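Local coordinates for protein HTP-2 (Caenorhabditis elegans, PDB 4TZM) that probably helps assemble the meiotic chromosome axis, its HORMA domain binding a closure motif of the partner protein HTP-3, at residues Phe220-Ile232 / His239-Met251. Sequence-based numbering, arbitrary orientation.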
loop_
_atom_site.group_PDB
_atom_site.type_symbol
_atom_site.label_atom_id
_atom_site.label_comp_id
_atom_site.label_asym_id
_atom_site.label_seq_id
_atom_site.Cartn_x
_atom_site.Cartn_y
_atom_site.Cartn_z
ATOM N N PHE A 220 18.331 -1.193 -2.829
ATOM C CA PHE A 220 16.880 -1.354 -2.826
ATOM C C PHE A 220 16.541 -2.816 -3.106
ATOM O O PHE A 220 16.803 -3.692 -2.281
ATOM C CB PHE A 220 16.238 -0.441 -3.875
ATOM C CG PHE A 220 14.789 -0.119 -3.611
ATOM C CD1 PHE A 220 14.227 -0.332 -2.364
ATOM C CD2 PHE A 220 13.989 0.398 -4.621
ATOM C CE1 PHE A 220 12.896 -0.030 -2.128
ATOM C CE2 PHE A 220 12.659 0.700 -4.389
ATOM C CZ PHE A 220 12.114 0.485 -3.142
ATOM N N TYR A 221 15.958 -3.072 -4.274
ATOM C CA TYR A 221 15.791 -4.436 -4.767
ATOM C C TYR A 221 15.973 -4.474 -6.281
ATOM O O TYR A 221 15.759 -3.476 -6.967
ATOM C CB TYR A 221 14.420 -5.010 -4.377
ATOM C CG TYR A 221 13.228 -4.296 -4.987
ATOM C CD1 TYR A 221 12.782 -4.606 -6.269
ATOM C CD2 TYR A 221 12.539 -3.327 -4.272
ATOM C CE1 TYR A 221 11.698 -3.958 -6.824
ATOM C CE2 TYR A 221 11.451 -2.676 -4.820
ATOM C CZ TYR A 221 11.035 -2.995 -6.095
ATOM O OH TYR A 221 9.953 -2.348 -6.643
ATOM N N THR A 222 16.373 -5.631 -6.796
ATOM C CA THR A 222 16.519 -5.818 -8.232
ATOM C C THR A 222 15.641 -6.988 -8.669
ATOM O O THR A 222 15.298 -7.850 -7.858
ATOM C CB THR A 222 17.992 -6.071 -8.623
ATOM O OG1 THR A 222 18.831 -5.094 -7.995
ATOM C CG2 THR A 222 18.180 -5.999 -10.133
ATOM N N LEU A 223 15.261 -7.006 -9.942
ATOM C CA LEU A 223 14.404 -8.054 -10.470
ATOM C C LEU A 223 15.176 -8.962 -11.416
ATOM O O LEU A 223 16.218 -8.572 -11.943
ATOM C CB LEU A 223 13.202 -7.444 -11.195
ATOM C CG LEU A 223 12.389 -6.398 -10.433
ATOM C CD1 LEU A 223 11.322 -5.788 -11.329
ATOM C CD2 LEU A 223 11.768 -7.018 -9.192
ATOM N N PRO A 224 14.677 -10.190 -11.621
ATOM C CA PRO A 224 15.175 -11.018 -12.722
ATOM C C PRO A 224 14.836 -10.371 -14.060
ATOM O O PRO A 224 14.038 -9.434 -14.097
ATOM C CB PRO A 224 14.425 -12.342 -12.541
ATOM C CG PRO A 224 14.042 -12.361 -11.102
ATOM C CD PRO A 224 13.759 -10.936 -10.743
ATOM N N ASP A 225 15.423 -10.865 -15.143
ATOM C CA ASP A 225 15.210 -10.256 -16.451
ATOM C C ASP A 225 13.928 -10.748 -17.120
ATOM O O ASP A 225 13.365 -10.066 -17.976
ATOM C CB ASP A 225 16.412 -10.517 -17.360
ATOM C CG ASP A 225 17.660 -9.791 -16.893
ATOM O OD1 ASP A 225 17.740 -8.558 -17.087
ATOM O OD2 ASP A 225 18.562 -10.451 -16.336
ATOM N N GLY A 226 13.461 -11.925 -16.719
ATOM C CA GLY A 226 12.273 -12.504 -17.319
ATOM C C GLY A 226 11.095 -12.582 -16.369
ATOM O O GLY A 226 10.134 -13.310 -16.624
ATOM N N ILE A 227 11.161 -11.832 -15.274
ATOM C CA ILE A 227 10.102 -11.873 -14.275
ATOM C C ILE A 227 8.856 -11.147 -14.785
ATOM O O ILE A 227 8.952 -10.125 -15.466
ATOM C CB ILE A 227 10.580 -11.275 -12.920
ATOM C CG1 ILE A 227 9.576 -11.593 -11.808
ATOM C CG2 ILE A 227 10.848 -9.777 -13.036
ATOM C CD1 ILE A 227 10.132 -11.403 -10.414
ATOM N N GLN A 228 7.689 -11.702 -14.477
ATOM C CA GLN A 228 6.425 -11.151 -14.955
ATOM C C GLN A 228 5.925 -10.014 -14.070
ATOM O O GLN A 228 6.249 -9.949 -12.886
ATOM C CB GLN A 228 5.366 -12.252 -15.051
ATOM C CG GLN A 228 5.554 -13.194 -16.234
ATOM C CD GLN A 228 5.431 -12.485 -17.573
ATOM O OE1 GLN A 228 4.784 -11.442 -17.682
ATOM N NE2 GLN A 228 6.057 -13.047 -18.600
ATOM N N SER A 229 5.127 -9.129 -14.660
ATOM C CA SER A 229 4.656 -7.925 -13.979
ATOM C C SER A 229 3.161 -7.698 -14.185
ATOM O O SER A 229 2.695 -7.590 -15.319
ATOM C CB SER A 229 5.437 -6.704 -14.471
ATOM O OG SER A 229 4.822 -5.496 -14.057
ATOM N N VAL A 230 2.414 -7.612 -13.089
ATOM C CA VAL A 230 0.976 -7.384 -13.169
ATOM C C VAL A 230 0.547 -6.205 -12.284
ATOM O O VAL A 230 1.081 -5.995 -11.198
ATOM C CB VAL A 230 0.182 -8.668 -12.786
ATOM C CG1 VAL A 230 0.353 -9.006 -11.312
ATOM C CG2 VAL A 230 -1.293 -8.526 -13.147
ATOM N N THR A 231 -0.411 -5.425 -12.777
ATOM C CA THR A 231 -0.910 -4.252 -12.069
ATOM C C THR A 231 -2.135 -4.602 -11.225
ATOM O O THR A 231 -3.099 -5.174 -11.723
ATOM C CB THR A 231 -1.268 -3.119 -13.059
ATOM O OG1 THR A 231 -0.092 -2.713 -13.770
ATOM C CG2 THR A 231 -1.853 -1.918 -12.330
ATOM N N ILE A 232 -2.087 -4.263 -9.943
ATOM C CA ILE A 232 -3.180 -4.564 -9.025
ATOM C C ILE A 232 -4.230 -3.463 -9.067
ATOM O O ILE A 232 -5.433 -3.731 -9.017
ATOM C CB ILE A 232 -2.669 -4.742 -7.571
ATOM C CG1 ILE A 232 -1.916 -6.063 -7.424
ATOM C CG2 ILE A 232 -3.814 -4.702 -6.570
ATOM C CD1 ILE A 232 -0.462 -5.981 -7.797
ATOM N N HIS A 239 -5.192 14.473 -2.617
ATOM C CA HIS A 239 -3.904 15.122 -2.847
ATOM C C HIS A 239 -2.755 14.143 -3.019
ATOM O O HIS A 239 -1.589 14.538 -3.032
ATOM C CB HIS A 239 -3.611 16.091 -1.698
ATOM C CG HIS A 239 -4.665 17.141 -1.531
ATOM N ND1 HIS A 239 -4.525 18.421 -2.016
ATOM C CD2 HIS A 239 -5.893 17.083 -0.964
ATOM C CE1 HIS A 239 -5.614 19.114 -1.741
ATOM N NE2 HIS A 239 -6.461 18.328 -1.105
ATOM N N HIS A 240 -3.089 12.868 -3.171
ATOM C CA HIS A 240 -2.079 11.838 -3.317
ATOM C C HIS A 240 -2.524 10.812 -4.345
ATOM O O HIS A 240 -3.708 10.715 -4.664
ATOM C CB HIS A 240 -1.811 11.141 -1.978
ATOM C CG HIS A 240 -1.401 12.069 -0.878
ATOM N ND1 HIS A 240 -2.305 12.844 -0.185
ATOM C CD2 HIS A 240 -0.183 12.354 -0.356
ATOM C CE1 HIS A 240 -1.663 13.568 0.719
ATOM N NE2 HIS A 240 -0.375 13.287 0.633
ATOM N N ALA A 241 -1.567 10.053 -4.865
ATOM C CA ALA A 241 -1.872 8.921 -5.726
ATOM C C ALA A 241 -0.913 7.778 -5.421
ATOM O O ALA A 241 0.240 8.010 -5.058
ATOM C CB ALA A 241 -1.795 9.316 -7.200
ATOM N N ALA A 242 -1.401 6.550 -5.561
ATOM C CA ALA A 242 -0.576 5.373 -5.341
ATOM C C ALA A 242 -0.755 4.364 -6.477
ATOM O O ALA A 242 -1.850 4.230 -7.031
ATOM C CB ALA A 242 -0.910 4.735 -4.006
ATOM N N HIS A 243 0.322 3.668 -6.830
ATOM C CA HIS A 243 0.257 2.621 -7.844
ATOM C C HIS A 243 0.773 1.298 -7.277
ATOM O O HIS A 243 1.925 1.206 -6.847
ATOM C CB HIS A 243 1.061 3.014 -9.079
ATOM C CG HIS A 243 0.918 2.055 -10.218
ATOM N ND1 HIS A 243 1.972 1.304 -10.692
ATOM C CD2 HIS A 243 -0.154 1.719 -10.973
ATOM C CE1 HIS A 243 1.554 0.550 -11.697
ATOM N NE2 HIS A 243 0.269 0.783 -11.884
ATOM N N MET A 244 -0.092 0.286 -7.277
ATOM C CA MET A 244 0.230 -1.030 -6.728
ATOM C C MET A 244 0.602 -2.009 -7.847
ATOM O O MET A 244 -0.118 -2.144 -8.842
ATOM C CB MET A 244 -0.955 -1.562 -5.908
ATOM C CG MET A 244 -0.663 -2.809 -5.077
ATOM S SD MET A 244 0.471 -2.528 -3.696
ATOM C CE MET A 244 0.612 -4.181 -3.016
ATOM N N GLN A 245 1.737 -2.679 -7.684
ATOM C CA GLN A 245 2.260 -3.577 -8.707
ATOM C C GLN A 245 2.785 -4.862 -8.086
ATOM O O GLN A 245 3.132 -4.893 -6.907
ATOM C CB GLN A 245 3.376 -2.890 -9.499
ATOM C CG GLN A 245 3.024 -2.555 -10.934
ATOM C CD GLN A 245 4.020 -1.605 -11.575
ATOM O OE1 GLN A 245 4.849 -1.003 -10.892
ATOM N NE2 GLN A 245 3.941 -1.463 -12.894
ATOM N N CYS A 246 2.839 -5.927 -8.879
ATOM C CA CYS A 246 3.393 -7.188 -8.408
ATOM C C CYS A 246 4.317 -7.794 -9.450
ATOM O O CYS A 246 3.906 -8.059 -10.579
ATOM C CB CYS A 246 2.281 -8.180 -8.054
ATOM S SG CYS A 246 2.860 -9.827 -7.550
ATOM N N TRP A 247 5.575 -7.979 -9.067
ATOM C CA TRP A 247 6.510 -8.793 -9.830
ATOM C C TRP A 247 6.623 -10.131 -9.117
ATOM O O TRP A 247 6.648 -10.172 -7.887
ATOM C CB TRP A 247 7.879 -8.122 -9.939
ATOM C CG TRP A 247 7.922 -6.947 -10.864
ATOM C CD1 TRP A 247 8.037 -6.980 -12.223
ATOM C CD2 TRP A 247 7.873 -5.562 -10.499
ATOM N NE1 TRP A 247 8.053 -5.702 -12.729
ATOM C CE2 TRP A 247 7.954 -4.813 -11.691
ATOM C CE3 TRP A 247 7.764 -4.883 -9.282
ATOM C CZ2 TRP A 247 7.929 -3.418 -11.699
ATOM C CZ3 TRP A 247 7.740 -3.497 -9.292
ATOM C CH2 TRP A 247 7.823 -2.782 -10.492
ATOM N N SER A 248 6.681 -11.226 -9.865
ATOM C CA SER A 248 6.711 -12.532 -9.218
ATOM C C SER A 248 7.301 -13.644 -10.080
ATOM O O SER A 248 7.052 -13.719 -11.282
ATOM C CB SER A 248 5.297 -12.924 -8.775
ATOM O OG SER A 248 5.331 -14.054 -7.920
ATOM N N LYS A 249 8.089 -14.502 -9.443
ATOM C CA LYS A 249 8.565 -15.727 -10.067
ATOM C C LYS A 249 7.422 -16.732 -10.144
ATOM O O LYS A 249 7.423 -17.633 -10.983
ATOM C CB LYS A 249 9.731 -16.326 -9.278
ATOM C CG LYS A 249 11.074 -15.649 -9.496
ATOM C CD LYS A 249 11.546 -15.814 -10.930
ATOM C CE LYS A 249 13.063 -15.742 -11.020
ATOM N NZ LYS A 249 13.550 -15.786 -12.428
ATOM N N SER A 250 6.443 -16.558 -9.262
ATOM C CA SER A 250 5.352 -17.515 -9.104
ATOM C C SER A 250 4.209 -17.285 -10.095
ATOM O O SER A 250 3.125 -17.855 -9.943
ATOM C CB SER A 250 4.814 -17.457 -7.672
ATOM O OG SER A 250 5.859 -17.586 -6.724
ATOM N N MET A 251 4.454 -16.459 -11.109
ATOM C CA MET A 251 3.424 -16.120 -12.087
ATOM C C MET A 251 3.607 -16.902 -13.386
ATOM O O MET A 251 4.503 -16.612 -14.181
ATOM C CB MET A 251 3.436 -14.615 -12.373
ATOM C CG MET A 251 2.122 -14.068 -12.918
ATOM S SD MET A 251 2.212 -12.307 -13.301
ATOM C CE MET A 251 2.963 -11.656 -11.810
#
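One methyl group of L223 sits squarely over the five-membered ring of W247, toward one side of the indole: CD1 lies 3.4 Å from that ring's centroid and 3° off its normal, a CH-pi contact. The loop carrying L223 then turns into strand 228-232, so W247 meets both parts of the segment. S229, its partner in a non-hydrogen-bonded antiparallel pair, sets CB 3.3 Å from W247 NE1; the nearby OG makes no hydrogen bond to that nitrogen. The side chain of Y221 runs about perpendicular to that of W247 and brings its OH, hydrogen-bonded to E107, near CZ3.

Around the tryptophan the backbones pair as an antiparallel hairpin. V230 and C246 exchange two bonds, V230 N to C246 O at 3.0 Å, C246 N to V230 O at 2.9 Å; I232 N reaches M244 O, whereas S248 N to Q228 O is weak.

On the V230 face, I232 CG1 anti to the carbonyl carbon (chi1 -73°) and a bend at chi2 (86°) carry CD1 to 3.5 Å from C246 CB. Helix 164-185 covers this apolar side through L181, I174 and V178. Backbone bonds thus set the pairing, while dispersion and CH-pi contacts fasten the incoming loop to the HORMA sheet.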